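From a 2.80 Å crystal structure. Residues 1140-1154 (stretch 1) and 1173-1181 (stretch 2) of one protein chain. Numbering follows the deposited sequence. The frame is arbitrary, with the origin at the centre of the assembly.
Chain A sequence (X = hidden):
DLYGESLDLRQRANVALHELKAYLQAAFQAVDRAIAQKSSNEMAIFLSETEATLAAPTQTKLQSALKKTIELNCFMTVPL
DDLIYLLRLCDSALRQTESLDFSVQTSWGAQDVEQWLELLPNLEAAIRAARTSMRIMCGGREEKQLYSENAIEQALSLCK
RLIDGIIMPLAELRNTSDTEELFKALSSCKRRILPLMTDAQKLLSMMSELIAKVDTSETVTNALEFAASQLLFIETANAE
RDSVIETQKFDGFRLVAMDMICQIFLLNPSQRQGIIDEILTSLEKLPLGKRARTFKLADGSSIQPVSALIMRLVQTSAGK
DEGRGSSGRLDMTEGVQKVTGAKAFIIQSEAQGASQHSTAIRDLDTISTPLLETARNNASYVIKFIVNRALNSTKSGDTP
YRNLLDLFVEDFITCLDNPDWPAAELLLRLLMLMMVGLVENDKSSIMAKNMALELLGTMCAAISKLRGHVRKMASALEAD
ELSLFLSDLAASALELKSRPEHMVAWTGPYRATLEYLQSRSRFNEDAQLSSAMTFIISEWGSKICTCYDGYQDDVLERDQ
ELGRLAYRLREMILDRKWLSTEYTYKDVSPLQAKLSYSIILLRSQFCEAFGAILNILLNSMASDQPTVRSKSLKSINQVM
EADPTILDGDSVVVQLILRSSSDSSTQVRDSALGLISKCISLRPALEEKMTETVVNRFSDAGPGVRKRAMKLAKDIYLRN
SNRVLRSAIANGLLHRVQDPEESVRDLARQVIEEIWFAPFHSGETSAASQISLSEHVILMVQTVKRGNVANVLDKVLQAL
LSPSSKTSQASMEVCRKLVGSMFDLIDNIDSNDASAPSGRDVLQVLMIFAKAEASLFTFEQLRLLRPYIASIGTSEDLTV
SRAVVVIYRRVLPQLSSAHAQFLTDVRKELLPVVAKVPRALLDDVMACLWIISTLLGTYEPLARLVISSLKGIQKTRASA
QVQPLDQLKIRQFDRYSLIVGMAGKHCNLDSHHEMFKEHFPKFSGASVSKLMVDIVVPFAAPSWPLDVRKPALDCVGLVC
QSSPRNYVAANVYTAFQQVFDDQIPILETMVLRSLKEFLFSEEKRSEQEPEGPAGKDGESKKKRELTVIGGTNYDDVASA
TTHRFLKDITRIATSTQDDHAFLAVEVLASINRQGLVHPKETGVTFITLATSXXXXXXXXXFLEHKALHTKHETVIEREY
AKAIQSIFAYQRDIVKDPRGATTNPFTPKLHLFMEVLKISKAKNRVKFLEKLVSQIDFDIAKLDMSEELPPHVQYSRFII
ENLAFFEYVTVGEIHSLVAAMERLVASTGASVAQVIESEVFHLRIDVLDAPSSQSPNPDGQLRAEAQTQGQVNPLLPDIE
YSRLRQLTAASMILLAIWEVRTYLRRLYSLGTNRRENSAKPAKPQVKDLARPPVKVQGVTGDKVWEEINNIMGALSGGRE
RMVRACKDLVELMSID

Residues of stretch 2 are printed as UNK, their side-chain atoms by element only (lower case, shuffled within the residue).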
# COMPACT_ATOMS: atom_id res chain seq x y z
N HIS A 1140 15.78 31.53 -27.10
CA HIS A 1140 16.04 32.96 -27.28
C HIS A 1140 14.93 33.80 -26.65
O HIS A 1140 15.18 34.70 -25.84
CB HIS A 1140 16.18 33.26 -28.77
CG HIS A 1140 16.80 34.59 -29.06
ND1 HIS A 1140 16.27 35.48 -29.97
CD2 HIS A 1140 17.92 35.17 -28.57
CE1 HIS A 1140 17.03 36.56 -30.02
NE2 HIS A 1140 18.04 36.40 -29.18
N ALA A 1141 13.68 33.50 -27.01
CA ALA A 1141 12.55 34.14 -26.36
C ALA A 1141 12.64 34.01 -24.85
O ALA A 1141 12.31 34.95 -24.12
CB ALA A 1141 11.24 33.54 -26.88
N PHE A 1142 13.10 32.85 -24.36
CA PHE A 1142 13.25 32.69 -22.92
C PHE A 1142 14.26 33.68 -22.35
O PHE A 1142 14.11 34.13 -21.21
CB PHE A 1142 13.67 31.27 -22.55
CG PHE A 1142 14.00 31.13 -21.09
CD1 PHE A 1142 13.02 31.25 -20.12
CD2 PHE A 1142 15.31 30.91 -20.68
CE1 PHE A 1142 13.32 31.13 -18.78
CE2 PHE A 1142 15.62 30.79 -19.34
CZ PHE A 1142 14.62 30.91 -18.39
N LEU A 1143 15.31 33.99 -23.11
CA LEU A 1143 16.25 35.02 -22.69
C LEU A 1143 15.55 36.37 -22.60
O LEU A 1143 15.70 37.11 -21.61
CB LEU A 1143 17.44 35.08 -23.65
CG LEU A 1143 18.52 36.12 -23.35
CD1 LEU A 1143 19.17 35.85 -22.00
CD2 LEU A 1143 19.57 36.13 -24.45
N ALA A 1144 14.76 36.71 -23.62
CA ALA A 1144 14.04 37.98 -23.60
C ALA A 1144 13.15 38.08 -22.36
O ALA A 1144 13.24 39.05 -21.59
CB ALA A 1144 13.21 38.14 -24.87
N VAL A 1145 12.27 37.10 -22.15
CA VAL A 1145 11.41 37.12 -20.98
C VAL A 1145 12.22 37.06 -19.70
O VAL A 1145 11.75 37.50 -18.64
CB VAL A 1145 10.39 35.96 -21.02
CG1 VAL A 1145 11.09 34.63 -21.04
CG2 VAL A 1145 9.44 36.03 -19.83
N GLU A 1146 13.43 36.51 -19.75
CA GLU A 1146 14.29 36.51 -18.57
C GLU A 1146 14.79 37.91 -18.26
O GLU A 1146 15.07 38.23 -17.10
CB GLU A 1146 15.46 35.55 -18.78
CG GLU A 1146 16.21 35.20 -17.50
CD GLU A 1146 17.23 34.10 -17.72
OE1 GLU A 1146 17.30 33.56 -18.84
OE2 GLU A 1146 17.96 33.77 -16.76
N VAL A 1147 14.90 38.76 -19.28
CA VAL A 1147 15.19 40.17 -19.05
C VAL A 1147 13.96 40.91 -18.55
O VAL A 1147 14.03 41.70 -17.60
CB VAL A 1147 15.76 40.81 -20.33
CG1 VAL A 1147 15.83 42.33 -20.21
CG2 VAL A 1147 17.13 40.24 -20.64
N LEU A 1148 12.80 40.66 -19.17
CA LEU A 1148 11.58 41.37 -18.75
C LEU A 1148 11.20 41.02 -17.33
O LEU A 1148 10.69 41.87 -16.59
CB LEU A 1148 10.43 41.05 -19.70
CG LEU A 1148 10.14 42.16 -20.71
CD1 LEU A 1148 11.36 42.38 -21.57
CD2 LEU A 1148 8.94 41.80 -21.57
N ALA A 1149 11.41 39.76 -16.92
CA ALA A 1149 11.10 39.37 -15.55
C ALA A 1149 11.90 40.21 -14.56
O ALA A 1149 11.36 40.66 -13.55
CB ALA A 1149 11.38 37.88 -15.35
N SER A 1150 13.18 40.43 -14.85
CA SER A 1150 13.99 41.30 -14.00
C SER A 1150 13.47 42.73 -14.04
O SER A 1150 13.25 43.35 -12.99
CB SER A 1150 15.45 41.24 -14.45
OG SER A 1150 16.26 42.11 -13.67
N ILE A 1151 13.26 43.27 -15.24
CA ILE A 1151 12.73 44.62 -15.39
C ILE A 1151 11.50 44.81 -14.52
O ILE A 1151 11.30 45.87 -13.91
CB ILE A 1151 12.43 44.92 -16.87
CG1 ILE A 1151 13.74 45.03 -17.66
CG2 ILE A 1151 11.59 46.20 -17.02
CD1 ILE A 1151 13.56 45.16 -19.16
N ASN A 1152 10.65 43.78 -14.44
CA ASN A 1152 9.40 43.90 -13.70
C ASN A 1152 9.61 43.72 -12.20
O ASN A 1152 9.01 44.44 -11.40
CB ASN A 1152 8.39 42.88 -14.23
CG ASN A 1152 7.01 43.05 -13.62
OD1 ASN A 1152 6.28 43.98 -13.97
ND2 ASN A 1152 6.65 42.15 -12.72
N ARG A 1153 10.46 42.76 -11.81
CA ARG A 1153 10.74 42.56 -10.40
C ARG A 1153 11.36 43.79 -9.77
O ARG A 1153 11.14 44.06 -8.58
CB ARG A 1153 11.67 41.35 -10.21
CG ARG A 1153 11.02 40.01 -10.49
CD ARG A 1153 11.87 38.85 -10.00
NE ARG A 1153 13.27 38.98 -10.38
CZ ARG A 1153 13.78 38.58 -11.54
NH1 ARG A 1153 13.01 38.02 -12.47
NH2 ARG A 1153 15.08 38.73 -11.79
N GLN A 1154 12.15 44.55 -10.53
CA GLN A 1154 12.77 45.75 -9.99
C GLN A 1154 11.80 46.93 -9.95
O GLN A 1154 11.93 47.79 -9.07
CB GLN A 1154 14.00 46.12 -10.81
CG GLN A 1154 15.10 45.08 -10.79
CD GLN A 1154 16.30 45.51 -11.61
OE1 GLN A 1154 16.75 46.65 -11.53
NE2 GLN A 1154 16.83 44.58 -12.40
N UNK A 1173 4.03 26.64 -23.89
CA UNK A 1173 4.39 25.24 -23.70
C UNK A 1173 5.82 25.08 -23.21
O UNK A 1173 6.12 24.13 -22.48
o UNK A 1173 4.92 25.11 -26.07
c UNK A 1173 2.72 24.39 -25.37
c UNK A 1173 4.20 24.47 -25.01
N UNK A 1174 6.72 25.99 -23.59
CA UNK A 1174 8.08 25.99 -23.07
C UNK A 1174 8.02 26.15 -21.55
O UNK A 1174 7.62 27.21 -21.07
c UNK A 1174 11.15 25.96 -23.02
c UNK A 1174 8.91 27.10 -23.70
n UNK A 1174 11.22 28.10 -23.46
n UNK A 1174 12.43 26.44 -22.87
c UNK A 1174 12.44 27.73 -23.14
c UNK A 1174 10.38 27.01 -23.39
N UNK A 1175 8.40 25.13 -20.77
CA UNK A 1175 8.20 25.23 -19.31
C UNK A 1175 8.90 26.42 -18.68
O UNK A 1175 8.37 27.02 -17.73
c UNK A 1175 8.76 23.90 -18.79
c UNK A 1175 8.96 23.82 -21.16
c UNK A 1175 8.71 22.98 -19.95
N UNK A 1176 10.08 26.80 -19.19
CA UNK A 1176 10.85 27.85 -18.54
C UNK A 1176 10.22 29.23 -18.75
O UNK A 1176 10.40 30.12 -17.92
c UNK A 1176 14.30 26.51 -18.32
c UNK A 1176 12.29 27.84 -19.05
n UNK A 1176 16.65 27.99 -20.72
c UNK A 1176 12.94 26.46 -18.99
c UNK A 1176 15.81 27.12 -20.17
n UNK A 1176 15.23 27.40 -19.01
n UNK A 1176 15.57 25.97 -20.79
N UNK A 1177 9.49 29.41 -19.85
CA UNK A 1177 8.74 30.65 -20.04
C UNK A 1177 7.47 30.64 -19.21
O UNK A 1177 7.11 31.64 -18.58
c UNK A 1177 7.51 32.07 -21.74
c UNK A 1177 8.44 30.86 -21.54
c UNK A 1177 9.56 31.14 -23.83
c UNK A 1177 9.74 31.04 -22.32
N UNK A 1178 6.77 29.50 -19.19
CA UNK A 1178 5.49 29.42 -18.48
C UNK A 1178 5.68 29.61 -16.98
O UNK A 1178 4.90 30.33 -16.34
c UNK A 1178 4.83 28.07 -18.76
o UNK A 1178 3.63 27.92 -18.03
N UNK A 1179 6.71 28.99 -16.40
CA UNK A 1179 6.92 29.09 -14.96
C UNK A 1179 7.28 30.52 -14.55
O UNK A 1179 6.64 31.10 -13.67
c UNK A 1179 8.77 25.70 -14.48
c UNK A 1179 7.61 26.65 -14.71
c UNK A 1179 8.00 28.11 -14.52
o UNK A 1179 8.62 24.50 -14.79
o UNK A 1179 9.83 26.15 -13.99
N UNK A 1180 8.30 31.09 -15.19
CA UNK A 1180 8.73 32.45 -14.85
C UNK A 1180 7.60 33.45 -15.09
O UNK A 1180 7.28 34.26 -14.21
c UNK A 1180 9.96 32.81 -15.67
c UNK A 1180 10.64 34.15 -15.38
c UNK A 1180 11.13 34.22 -13.94
c UNK A 1180 11.79 34.37 -16.35
N UNK A 1181 6.99 33.41 -16.28
CA UNK A 1181 5.90 34.33 -16.58
C UNK A 1181 4.75 34.16 -15.59
O UNK A 1181 4.09 35.14 -15.22
c UNK A 1181 5.41 34.11 -18.01

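Position 1173 carries three side-chain atoms, a carbon bearing one oxygen and one carbon. This beta-branched hydroxyl pattern is Thr 1173, out of reach of stretch 1; a small polar side chain is at ease in an exposed loop.

At 1174 one carbon leads to a five-membered ring of three carbons and two nitrogens, which touches Phe 1142. This is the imidazole of His 1174. It occupies the N-cap position, and the edge of its ring meets CB of Phe 1142, 3.8 Å from CE1 of His 1174.

Position 1175 has three carbons closing a ring onto the backbone nitrogen, so it is Pro 1175. It makes no contact, but proline suits the first turn of a helix, where its lack of an amide hydrogen costs nothing.

Position 1176 has three carbons, a nitrogen, and a carbon carrying two more nitrogens, a chain that folds over the ring of Phe 1142. This is Arg 1176. Its CB lies 3.8 Å from the centroid of the Phe 1142 ring, over the face, while its CZ is 4.2 Å from that centroid in an off-centre cation-pi contact. A long chain ending in a charge can cover the ring with aliphatic and cationic parts while remaining exposed.

Four carbons at 1177 fork at the first, one arm being two carbons long, and touch Ala 1141, Phe 1142 and Val 1145: Ile 1177. Its CB points sideways, but the end comes nearer. CG1 of Ile 1177 is 3.9 Å from CB of Phe 1142 and 4.0 Å from CG1 of Val 1145, and its CD1 is 4.2 Å from CB of Ala 1141. A branched apolar side chain suits this buried site.

One carbon and one oxygen at 1178 give Ser 1178, whose hydroxyl is hydrogen-bonded elsewhere in the structure. At 1179, three carbons, the third carrying two oxygens, mark Glu 1179, whose carboxylate suits an exposed place beyond this contact.

Position 1180 shows four carbons forked at the second, reaching into a hollow on stretch 1. It is Leu 1180, a knob among Phe 1142, Val 1145, Glu 1146 and Ala 1149; its CD2 comes 3.7 Å from CB of Ala 1149, whose small methyl leaves the leucine close to the helix backbone.

A single carbon at 1181 identifies Ala 1181, pointing sideways; a lone methyl needs little room at this buried position.

The helices run nearly parallel, crossing at 15° with axes 9.6 Å apart at closest approach. No hydrogen bond joins the stretches. Instead, Phe 1142 and Leu 1180 give the largest covered area on their respective stretches, Ile 1177 packs beside them, and Arg 1176 covers one face of the phenyl ring.

Stretch 2 1173-1181: THPRISELA
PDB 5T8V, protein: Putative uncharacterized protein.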